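Local coordinates for GDSL-like protein (Roseburia intestinalis L1-82, PDB 6HFZ), which is an esterase that removes acetyl groups from acetylated mannans, with a GDSL-like (SGNH) hydrolase domain joined to a second domain, at residues 119-130 and 226-237. Sequence-based numbering, arbitrary orientation.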
loop_
_atom_site.group_PDB
_atom_site.type_symbol
_atom_site.label_atom_id
_atom_site.label_comp_id
_atom_site.label_asym_id
_atom_site.label_seq_id
_atom_site.Cartn_x
_atom_site.Cartn_y
_atom_site.Cartn_z
ATOM N N GLU A 119 10.220 8.489 0.676
ATOM C CA GLU A 119 9.680 9.482 -0.250
ATOM C C GLU A 119 8.277 9.094 -0.741
ATOM O O GLU A 119 7.374 9.930 -0.742
ATOM C CB GLU A 119 10.659 9.687 -1.412
ATOM C CG GLU A 119 10.292 10.878 -2.278
ATOM C CD GLU A 119 11.250 11.215 -3.417
ATOM O OE1 GLU A 119 12.298 10.540 -3.565
ATOM O OE2 GLU A 119 10.942 12.124 -4.184
ATOM N N THR A 120 8.087 7.825 -1.116
ATOM C CA THR A 120 6.762 7.380 -1.564
ATOM C C THR A 120 5.752 7.472 -0.408
ATOM O O THR A 120 4.606 7.899 -0.605
ATOM C CB THR A 120 6.771 6.016 -2.257
ATOM O OG1 THR A 120 7.144 5.024 -1.287
ATOM C CG2 THR A 120 7.737 5.933 -3.421
ATOM N N TYR A 121 6.111 7.000 0.790
ATOM C CA TYR A 121 5.218 7.104 1.959
ATOM C C TYR A 121 4.877 8.560 2.301
ATOM O O TYR A 121 3.735 8.852 2.659
ATOM C CB TYR A 121 5.898 6.405 3.119
ATOM C CG TYR A 121 5.092 6.041 4.321
ATOM C CD1 TYR A 121 4.422 4.833 4.359
ATOM C CD2 TYR A 121 5.187 6.794 5.488
ATOM C CE1 TYR A 121 3.809 4.399 5.512
ATOM C CE2 TYR A 121 4.569 6.374 6.646
ATOM C CZ TYR A 121 3.879 5.172 6.652
ATOM O OH TYR A 121 3.318 4.678 7.803
ATOM N N GLU A 122 5.854 9.479 2.178
ATOM C CA GLU A 122 5.567 10.884 2.417
ATOM C C GLU A 122 4.499 11.394 1.422
ATOM O O GLU A 122 3.547 12.079 1.848
ATOM C CB GLU A 122 6.814 11.771 2.358
ATOM C CG GLU A 122 6.442 13.214 2.617
ATOM C CD GLU A 122 7.595 14.138 2.963
ATOM O OE1 GLU A 122 7.402 15.017 3.865
ATOM O OE2 GLU A 122 8.662 13.948 2.410
ATOM N N GLY A 123 4.644 11.060 0.131
ATOM C CA GLY A 123 3.646 11.400 -0.869
ATOM C C GLY A 123 2.277 10.875 -0.510
ATOM O O GLY A 123 1.297 11.592 -0.620
ATOM N N LEU A 124 2.213 9.602 -0.063
ATOM C CA LEU A 124 0.938 9.003 0.318
ATOM C C LEU A 124 0.329 9.741 1.510
ATOM O O LEU A 124 -0.909 10.110 1.497
ATOM C CB LEU A 124 1.154 7.522 0.650
ATOM C CG LEU A 124 -0.082 6.846 1.246
ATOM C CD1 LEU A 124 -1.265 6.834 0.265
ATOM C CD2 LEU A 124 0.254 5.425 1.715
ATOM N N VAL A 125 1.131 9.957 2.560
ATOM C CA VAL A 125 0.648 10.623 3.766
ATOM C C VAL A 125 0.120 12.038 3.421
ATOM O O VAL A 125 -0.963 12.452 3.890
ATOM C CB VAL A 125 1.713 10.638 4.886
ATOM C CG1 VAL A 125 1.342 11.579 6.025
ATOM C CG2 VAL A 125 2.014 9.246 5.411
ATOM N N ARG A 126 0.938 12.839 2.729
ATOM C CA ARG A 126 0.504 14.197 2.314
ATOM C C ARG A 126 -0.836 14.133 1.569
ATOM O O ARG A 126 -1.751 14.913 1.863
ATOM C CB ARG A 126 1.575 14.906 1.495
ATOM C CG ARG A 126 2.801 15.280 2.312
ATOM C CD ARG A 126 3.862 15.924 1.473
ATOM N NE ARG A 126 3.398 17.223 1.000
ATOM C CZ ARG A 126 3.623 18.379 1.622
ATOM N NH1 ARG A 126 4.201 18.400 2.812
ATOM N NH2 ARG A 126 3.297 19.516 1.007
ATOM N N LYS A 127 -0.971 13.225 0.594
ATOM C CA LYS A 127 -2.183 13.168 -0.218
ATOM C C LYS A 127 -3.395 12.850 0.661
ATOM O O LYS A 127 -4.475 13.371 0.478
ATOM C CB LYS A 127 -2.018 12.150 -1.349
ATOM C CG LYS A 127 -3.276 11.811 -2.159
ATOM C CD LYS A 127 -3.039 10.987 -3.390
ATOM C CE LYS A 127 -2.372 11.764 -4.496
ATOM N NZ LYS A 127 -1.728 10.891 -5.512
ATOM N N VAL A 128 -3.262 11.847 1.541
ATOM C CA VAL A 128 -4.414 11.457 2.364
ATOM C C VAL A 128 -4.752 12.560 3.374
ATOM O O VAL A 128 -5.929 12.901 3.576
ATOM C CB VAL A 128 -4.173 10.087 3.028
ATOM C CG1 VAL A 128 -5.247 9.757 4.042
ATOM C CG2 VAL A 128 -4.022 8.968 2.002
ATOM N N TYR A 129 -3.742 13.120 4.018
ATOM C CA TYR A 129 -3.911 14.048 5.128
ATOM C C TYR A 129 -4.562 15.348 4.619
ATOM O O TYR A 129 -5.396 15.919 5.303
ATOM C CB TYR A 129 -2.570 14.317 5.795
ATOM C CG TYR A 129 -2.583 15.191 7.028
ATOM C CD1 TYR A 129 -3.110 14.751 8.238
ATOM C CD2 TYR A 129 -2.121 16.496 6.973
ATOM C CE1 TYR A 129 -3.077 15.555 9.374
ATOM C CE2 TYR A 129 -2.070 17.305 8.109
ATOM C CZ TYR A 129 -2.550 16.829 9.311
ATOM O OH TYR A 129 -2.468 17.593 10.448
ATOM N N THR A 130 -4.199 15.772 3.406
ATOM C CA THR A 130 -4.763 17.027 2.839
ATOM C C THR A 130 -5.989 16.790 1.951
ATOM O O THR A 130 -6.551 17.772 1.350
ATOM C CB THR A 130 -3.690 17.825 2.102
ATOM O OG1 THR A 130 -3.328 17.054 0.957
ATOM C CG2 THR A 130 -2.498 18.114 2.984
ATOM N N TYR A 226 0.718 22.929 8.654
ATOM C CA TYR A 226 1.077 21.881 7.686
ATOM C C TYR A 226 2.445 22.191 7.130
ATOM O O TYR A 226 2.622 23.217 6.451
ATOM C CB TYR A 226 0.039 21.808 6.574
ATOM C CG TYR A 226 0.282 20.718 5.567
ATOM C CD1 TYR A 226 0.325 19.387 5.961
ATOM C CD2 TYR A 226 0.361 20.998 4.212
ATOM C CE1 TYR A 226 0.489 18.368 5.036
ATOM C CE2 TYR A 226 0.530 19.991 3.280
ATOM C CZ TYR A 226 0.620 18.672 3.693
ATOM O OH TYR A 226 0.745 17.666 2.780
ATOM N N PRO A 227 3.456 21.328 7.378
ATOM C CA PRO A 227 4.818 21.687 7.023
ATOM C C PRO A 227 5.197 21.386 5.566
ATOM O O PRO A 227 4.539 20.534 4.906
ATOM C CB PRO A 227 5.617 20.825 7.997
ATOM C CG PRO A 227 4.809 19.555 8.109
ATOM C CD PRO A 227 3.375 20.043 8.117
ATOM N N ALA A 228 6.283 22.034 5.106
ATOM C CA ALA A 228 6.977 21.697 3.874
ATOM C C ALA A 228 7.445 20.246 3.949
ATOM O O ALA A 228 7.762 19.775 5.045
ATOM C CB ALA A 228 8.165 22.615 3.679
ATOM N N PRO A 229 7.528 19.503 2.823
ATOM C CA PRO A 229 7.947 18.097 2.885
ATOM C C PRO A 229 9.378 17.898 3.394
ATOM O O PRO A 229 10.217 18.766 3.286
ATOM C CB PRO A 229 7.804 17.561 1.456
ATOM C CG PRO A 229 7.602 18.800 0.574
ATOM C CD PRO A 229 7.173 19.939 1.468
ATOM N N LEU A 230 9.605 16.752 4.031
ATOM C CA LEU A 230 10.886 16.352 4.527
ATOM C C LEU A 230 11.774 15.815 3.390
ATOM O O LEU A 230 12.952 16.113 3.326
ATOM C CB LEU A 230 10.615 15.291 5.607
ATOM C CG LEU A 230 11.829 14.832 6.392
ATOM C CD1 LEU A 230 12.438 16.028 7.126
ATOM C CD2 LEU A 230 11.436 13.734 7.368
ATOM N N THR A 231 11.204 15.033 2.462
ATOM C CA THR A 231 11.902 14.518 1.300
ATOM C C THR A 231 11.653 15.419 0.090
ATOM O O THR A 231 10.940 16.419 0.189
ATOM C CB THR A 231 11.487 13.058 1.016
ATOM O OG1 THR A 231 10.199 13.084 0.393
ATOM C CG2 THR A 231 11.407 12.253 2.299
ATOM N N LYS A 232 12.223 15.039 -1.068
ATOM C CA LYS A 232 11.948 15.715 -2.369
ATOM C C LYS A 232 10.466 15.591 -2.785
ATOM O O LYS A 232 9.976 16.374 -3.602
ATOM C CB LYS A 232 12.812 15.114 -3.472
ATOM C CG LYS A 232 14.302 15.391 -3.342
ATOM C CD LYS A 232 15.057 14.939 -4.572
ATOM C CE LYS A 232 16.559 14.934 -4.366
ATOM N NZ LYS A 232 17.113 16.303 -4.251
ATOM N N ASN A 233 9.754 14.616 -2.216
ATOM C CA ASN A 233 8.324 14.475 -2.321
ATOM C C ASN A 233 7.874 14.430 -3.791
ATOM O O ASN A 233 6.863 15.011 -4.142
ATOM C CB ASN A 233 7.594 15.571 -1.559
ATOM C CG ASN A 233 6.107 15.360 -1.521
ATOM O OD1 ASN A 233 5.641 14.233 -1.291
ATOM N ND2 ASN A 233 5.360 16.428 -1.788
ATOM N N THR A 234 8.594 13.677 -4.629
ATOM C CA THR A 234 8.285 13.633 -6.056
ATOM C C THR A 234 7.240 12.564 -6.421
ATOM O O THR A 234 7.065 12.278 -7.617
ATOM C CB THR A 234 9.577 13.517 -6.876
ATOM O OG1 THR A 234 10.219 12.268 -6.696
ATOM C CG2 THR A 234 10.569 14.614 -6.554
ATOM N N TYR A 235 6.576 11.939 -5.435
ATOM C CA TYR A 235 5.557 10.896 -5.715
ATOM C C TYR A 235 4.152 11.356 -5.304
ATOM O O TYR A 235 3.194 10.643 -5.585
ATOM C CB TYR A 235 5.910 9.544 -5.084
ATOM C CG TYR A 235 7.072 8.854 -5.748
ATOM C CD1 TYR A 235 8.358 9.089 -5.324
ATOM C CD2 TYR A 235 6.903 7.993 -6.831
ATOM C CE1 TYR A 235 9.440 8.474 -5.927
ATOM C CE2 TYR A 235 7.967 7.342 -7.423
ATOM C CZ TYR A 235 9.243 7.588 -6.966
ATOM O OH TYR A 235 10.331 7.015 -7.558
ATOM N N GLU A 236 4.001 12.552 -4.721
ATOM C CA GLU A 236 2.698 12.996 -4.262
ATOM C C GLU A 236 1.672 13.048 -5.399
ATOM O O GLU A 236 0.495 12.706 -5.196
ATOM C CB GLU A 236 2.741 14.329 -3.524
ATOM C CG GLU A 236 1.470 14.599 -2.711
ATOM C CD GLU A 236 1.389 15.912 -1.924
ATOM O OE1 GLU A 236 0.255 16.288 -1.518
ATOM O OE2 GLU A 236 2.448 16.540 -1.722
ATOM N N LYS A 237 2.086 13.507 -6.575
ATOM C CA LYS A 237 1.280 13.345 -7.761
ATOM C C LYS A 237 1.780 12.084 -8.476
ATOM O O LYS A 237 2.895 12.053 -8.962
ATOM C CB LYS A 237 1.367 14.596 -8.651
ATOM C CG LYS A 237 0.502 14.459 -9.888
ATOM C CD LYS A 237 0.274 15.706 -10.730
ATOM C CE LYS A 237 -0.688 15.390 -11.866
ATOM N NZ LYS A 237 -0.380 16.185 -13.081
HETATM O O HOH W 1 6.423 11.886 -2.602
HETATM O O HOH W 2 14.032 12.474 -1.250
HETATM O O HOH W 3 2.455 19.124 -1.725
#
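Glu119 lies extended from helix 115-129, its OE2 accepting two hydrogen bonds from Thr234: the backbone N reaches the anti lone pair at 2.9 Å, while OG1 comes from above the carboxylate plane. Next, Thr120 sets CG2 over the face of the Tyr235 ring, a CH-pi contact 3.8 Å from the centroid. Glu122 points its carboxylate at the loop: OE1 accepts from Leu230 N (2.8 Å) and OE2 from Thr231 N, each on its syn lone pair, and Thr231 OG1 also donates to OE2. At Gly123 the backbones come closest, its CA 3.9 Å from Glu236 CA. Arg126 bends at chi3 (67°), bringing its guanidinium between Tyr226 OH and the Pro229 ring on opposite faces; in its plane, NE forms a salt bridge with Glu236 OE2 (3.0 Å) and NH1 donates to Pro227 O. Tyr162 OH is hydrogen-bonded to both Glu122 OE1 and Arg126 NH1. A leucine in place of Arg126 would probably leave the Glu236 carboxylate without its charged mate. Lys127 NZ donates to Glu236 O, and Thr130 CG2 packs over the Tyr226 ring. Two carboxylates and a guanidinium thus take up loop N-H groups and a carbonyl, probably holding the irregular 226-237 loop in one shape.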